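Local coordinates for oxysterol-binding protein homolog 3 (PDB 4IC4) that carries sterols and other lipids between membranes, its OSBP-related domain holding the lipid in a hydrophobic pocket and binding PI(4)P, at residues G243-S251 against L265-E276. Sequence-based numbering, arbitrary orientation.
Sequences GRSEGFKVS and LAGKWTQSLANE
Phe-248 lays its ring across the neighbouring strand where Gly-267 has no side chain, with the Gly-267 carbonyl oxygen over one face. Its CG stands between backbone N and carbonyl carbon (chi1 68°), which swings the ring over that strand, and CE1 meets Leu-273 CD1 at 3.5 Å. At the ring edge lies Trp-269 N, which donates to Glu-246 O and so carries the backbone pairing past Phe-248 and Gly-267. On the same face of the sheet, Val-250 CB packs against Leu-265 CB at 3.6 Å. Antiparallel backbone bonds join Phe-248 with Gly-267 and Val-250 with Leu-265 in both directions. After the turn through 269-271, Gln-271 and Ser-272 both face Lys-268 in a classic beta bulge as strand 272-275 begins.

Beyond the paired strands, the Trp-269 indole lies alongside residues 244-246; its NE1 donates to Ser-245 O (3.0 Å, 134° at the hydrogen), and the water that donates to Ser-245 OG and Gly-247 O weakly accepts from the same NE1. Thr-270 CG2 sits over one indole face near the rim, and Thr-270 OG1 donates to Glu-246 OE1 (2.8 Å) from above the carboxylate plane. The other oxygen, Glu-246 OE2, forms a salt bridge with Arg-244, whose NE and NH2 grip this one atom side-on, at 3.1 Å each, from the same face of the carboxylate. Replacing Glu-246 with alanine is likely to leave the Thr-270 hydroxyl without this acceptor and the Arg-244 guanidinium without its carboxylate, held less firmly by NH1 on Arg-110 O. On the opposite face from Phe-248, Lys-249 runs over Ala-266 CB to a salt bridge, NZ to Glu-276 OE2 at 2.8 Å.

The two segments thus join three successive antiparallel strands of the ORD's beta barrel, away from the PI(4)P site. Strand 230-235 flanks 247-251 on its other edge, and helix 94-104 covers the apolar face, Ile-103 touching Phe-248 and Val-250, and Ala-100 touching Leu-273.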
loop_
_atom_site.group_PDB
_atom_site.type_symbol
_atom_site.label_atom_id
_atom_site.label_comp_id
_atom_site.label_asym_id
_atom_site.label_seq_id
_atom_site.Cartn_x
_atom_site.Cartn_y
_atom_site.Cartn_z
ATOM N N GLY A 243 -25.451 -3.234 -5.725
ATOM C CA GLY A 243 -24.390 -3.961 -5.052
ATOM C C GLY A 243 -23.096 -3.169 -5.014
ATOM O O GLY A 243 -23.117 -1.940 -5.073
ATOM N N ARG A 244 -21.969 -3.868 -4.913
ATOM C CA ARG A 244 -20.669 -3.207 -4.867
ATOM C C ARG A 244 -20.340 -2.513 -6.185
ATOM O O ARG A 244 -20.514 -3.088 -7.260
ATOM C CB ARG A 244 -19.562 -4.220 -4.544
ATOM C CG ARG A 244 -18.158 -3.609 -4.504
ATOM C CD ARG A 244 -17.096 -4.618 -4.072
ATOM N NE ARG A 244 -16.900 -5.691 -5.044
ATOM C CZ ARG A 244 -16.060 -6.710 -4.875
ATOM N NH1 ARG A 244 -15.330 -6.802 -3.766
ATOM N NH2 ARG A 244 -15.952 -7.642 -5.813
ATOM N N SER A 245 -19.874 -1.272 -6.097
ATOM C CA SER A 245 -19.496 -0.518 -7.285
ATOM C C SER A 245 -18.143 -1.026 -7.766
ATOM O O SER A 245 -17.150 -0.941 -7.039
ATOM C CB SER A 245 -19.390 0.973 -6.965
ATOM O OG SER A 245 -18.823 1.671 -8.060
ATOM N N GLU A 246 -18.101 -1.544 -8.988
ATOM C CA GLU A 246 -16.860 -2.079 -9.538
ATOM C C GLU A 246 -16.396 -1.414 -10.828
ATOM O O GLU A 246 -15.220 -1.496 -11.185
ATOM C CB GLU A 246 -17.007 -3.586 -9.751
ATOM C CG GLU A 246 -17.151 -4.353 -8.449
ATOM C CD GLU A 246 -17.377 -5.836 -8.653
ATOM O OE1 GLU A 246 -16.893 -6.383 -9.666
ATOM O OE2 GLU A 246 -18.028 -6.457 -7.788
ATOM N N GLY A 247 -17.312 -0.745 -11.523
ATOM C CA GLY A 247 -16.951 -0.099 -12.772
ATOM C C GLY A 247 -16.454 1.328 -12.646
ATOM O O GLY A 247 -16.689 2.003 -11.643
ATOM N N PHE A 248 -15.755 1.792 -13.674
ATOM C CA PHE A 248 -15.239 3.152 -13.681
ATOM C C PHE A 248 -14.884 3.566 -15.101
ATOM O O PHE A 248 -14.713 2.722 -15.980
ATOM C CB PHE A 248 -14.010 3.257 -12.773
ATOM C CG PHE A 248 -12.812 2.504 -13.278
ATOM C CD1 PHE A 248 -11.944 3.084 -14.196
ATOM C CD2 PHE A 248 -12.562 1.208 -12.845
ATOM C CE1 PHE A 248 -10.840 2.379 -14.674
ATOM C CE2 PHE A 248 -11.467 0.497 -13.314
ATOM C CZ PHE A 248 -10.602 1.082 -14.230
ATOM N N LYS A 249 -14.789 4.872 -15.316
ATOM C CA LYS A 249 -14.460 5.423 -16.621
ATOM C C LYS A 249 -13.276 6.365 -16.467
ATOM O O LYS A 249 -13.096 6.984 -15.418
ATOM C CB LYS A 249 -15.655 6.197 -17.188
ATOM C CG LYS A 249 -16.898 5.358 -17.445
ATOM C CD LYS A 249 -16.676 4.356 -18.567
ATOM C CE LYS A 249 -17.978 3.658 -18.942
ATOM N NZ LYS A 249 -17.800 2.703 -20.069
ATOM N N VAL A 250 -12.461 6.459 -17.509
ATOM C CA VAL A 250 -11.302 7.337 -17.489
ATOM C C VAL A 250 -11.334 8.231 -18.718
ATOM O O VAL A 250 -11.458 7.747 -19.844
ATOM C CB VAL A 250 -9.981 6.541 -17.504
ATOM C CG1 VAL A 250 -8.795 7.490 -17.377
ATOM C CG2 VAL A 250 -9.975 5.519 -16.377
ATOM N N SER A 251 -11.232 9.535 -18.495
ATOM C CA SER A 251 -11.228 10.496 -19.590
ATOM C C SER A 251 -9.845 11.126 -19.664
ATOM O O SER A 251 -9.413 11.806 -18.728
ATOM C CB SER A 251 -12.285 11.577 -19.351
ATOM O OG SER A 251 -13.581 11.011 -19.268
ATOM N N LEU A 265 -11.079 5.475 -21.347
ATOM C CA LEU A 265 -10.823 4.112 -20.902
ATOM C C LEU A 265 -11.988 3.681 -20.023
ATOM O O LEU A 265 -12.674 4.520 -19.429
ATOM C CB LEU A 265 -9.527 4.049 -20.086
ATOM C CG LEU A 265 -8.296 4.807 -20.590
ATOM C CD1 LEU A 265 -7.159 4.617 -19.592
ATOM C CD2 LEU A 265 -7.883 4.312 -21.970
ATOM N N ALA A 266 -12.213 2.376 -19.933
ATOM C CA ALA A 266 -13.297 1.862 -19.109
ATOM C C ALA A 266 -12.998 0.451 -18.632
ATOM O O ALA A 266 -12.303 -0.311 -19.302
ATOM C CB ALA A 266 -14.604 1.878 -19.888
ATOM N N GLY A 267 -13.530 0.113 -17.465
ATOM C CA GLY A 267 -13.320 -1.212 -16.921
ATOM C C GLY A 267 -13.832 -1.334 -15.501
ATOM O O GLY A 267 -14.610 -0.500 -15.030
ATOM N N LYS A 268 -13.400 -2.393 -14.828
ATOM C CA LYS A 268 -13.780 -2.648 -13.445
ATOM C C LYS A 268 -12.481 -2.824 -12.670
ATOM O O LYS A 268 -11.590 -3.549 -13.116
ATOM C CB LYS A 268 -14.624 -3.922 -13.346
ATOM C CG LYS A 268 -15.988 -3.821 -14.014
ATOM C CD LYS A 268 -16.794 -5.095 -13.811
ATOM C CE LYS A 268 -18.206 -4.951 -14.356
ATOM N NZ LYS A 268 -18.989 -6.209 -14.178
ATOM N N TRP A 269 -12.362 -2.161 -11.523
ATOM C CA TRP A 269 -11.137 -2.272 -10.739
ATOM C C TRP A 269 -10.939 -3.660 -10.151
ATOM O O TRP A 269 -9.888 -3.965 -9.590
ATOM C CB TRP A 269 -11.099 -1.220 -9.626
ATOM C CG TRP A 269 -12.300 -1.202 -8.738
ATOM C CD1 TRP A 269 -13.419 -0.431 -8.882
ATOM C CD2 TRP A 269 -12.504 -1.991 -7.562
ATOM N NE1 TRP A 269 -14.306 -0.689 -7.865
ATOM C CE2 TRP A 269 -13.770 -1.644 -7.041
ATOM C CE3 TRP A 269 -11.738 -2.957 -6.897
ATOM C CZ2 TRP A 269 -14.291 -2.232 -5.883
ATOM C CZ3 TRP A 269 -12.254 -3.542 -5.745
ATOM C CH2 TRP A 269 -13.521 -3.176 -5.250
ATOM N N THR A 270 -11.955 -4.503 -10.293
ATOM C CA THR A 270 -11.896 -5.868 -9.796
ATOM C C THR A 270 -11.453 -6.835 -10.888
ATOM O O THR A 270 -11.273 -8.027 -10.627
ATOM C CB THR A 270 -13.278 -6.336 -9.315
ATOM O OG1 THR A 270 -14.216 -6.200 -10.391
ATOM C CG2 THR A 270 -13.746 -5.513 -8.129
ATOM N N GLN A 271 -11.264 -6.337 -12.108
ATOM C CA GLN A 271 -10.900 -7.232 -13.203
ATOM C C GLN A 271 -9.954 -6.699 -14.277
ATOM O O GLN A 271 -8.877 -7.248 -14.478
ATOM C CB GLN A 271 -12.181 -7.732 -13.880
ATOM C CG GLN A 271 -12.089 -9.108 -14.544
ATOM C CD GLN A 271 -11.000 -9.212 -15.597
ATOM O OE1 GLN A 271 -9.827 -9.428 -15.281
ATOM N NE2 GLN A 271 -11.383 -9.058 -16.861
ATOM N N SER A 272 -10.350 -5.639 -14.978
ATOM C CA SER A 272 -9.511 -5.121 -16.053
ATOM C C SER A 272 -9.878 -3.721 -16.513
ATOM O O SER A 272 -10.891 -3.166 -16.106
ATOM C CB SER A 272 -9.589 -6.058 -17.254
ATOM O OG SER A 272 -10.913 -6.089 -17.759
ATOM N N LEU A 273 -9.042 -3.175 -17.388
ATOM C CA LEU A 273 -9.237 -1.841 -17.943
ATOM C C LEU A 273 -8.872 -1.880 -19.421
ATOM O O LEU A 273 -7.845 -2.446 -19.799
ATOM C CB LEU A 273 -8.347 -0.834 -17.209
ATOM C CG LEU A 273 -8.276 0.599 -17.741
ATOM C CD1 LEU A 273 -9.674 1.199 -17.793
ATOM C CD2 LEU A 273 -7.376 1.433 -16.841
ATOM N N ALA A 274 -9.712 -1.284 -20.262
ATOM C CA ALA A 274 -9.444 -1.271 -21.692
ATOM C C ALA A 274 -9.683 0.095 -22.317
ATOM O O ALA A 274 -10.374 0.945 -21.749
ATOM C CB ALA A 274 -10.309 -2.319 -22.394
ATOM N N ASN A 275 -9.088 0.299 -23.486
ATOM C CA ASN A 275 -9.246 1.537 -24.238
ATOM C C ASN A 275 -10.629 1.420 -24.879
ATOM O O ASN A 275 -10.892 0.464 -25.602
ATOM C CB ASN A 275 -8.160 1.621 -25.314
ATOM C CG ASN A 275 -8.242 2.890 -26.132
ATOM O OD1 ASN A 275 -9.279 3.198 -26.715
ATOM N ND2 ASN A 275 -7.140 3.632 -26.191
ATOM N N GLU A 276 -11.518 2.372 -24.609
ATOM C CA GLU A 276 -12.870 2.302 -25.164
ATOM C C GLU A 276 -12.958 2.397 -26.681
ATOM O O GLU A 276 -13.858 1.819 -27.286
ATOM C CB GLU A 276 -13.768 3.376 -24.539
ATOM C CG GLU A 276 -14.175 3.081 -23.105
ATOM C CD GLU A 276 -15.535 3.660 -22.758
ATOM O OE1 GLU A 276 -15.676 4.900 -22.743
ATOM O OE2 GLU A 276 -16.471 2.870 -22.509
HETATM O O HOH W 1 -16.178 1.401 -8.944
#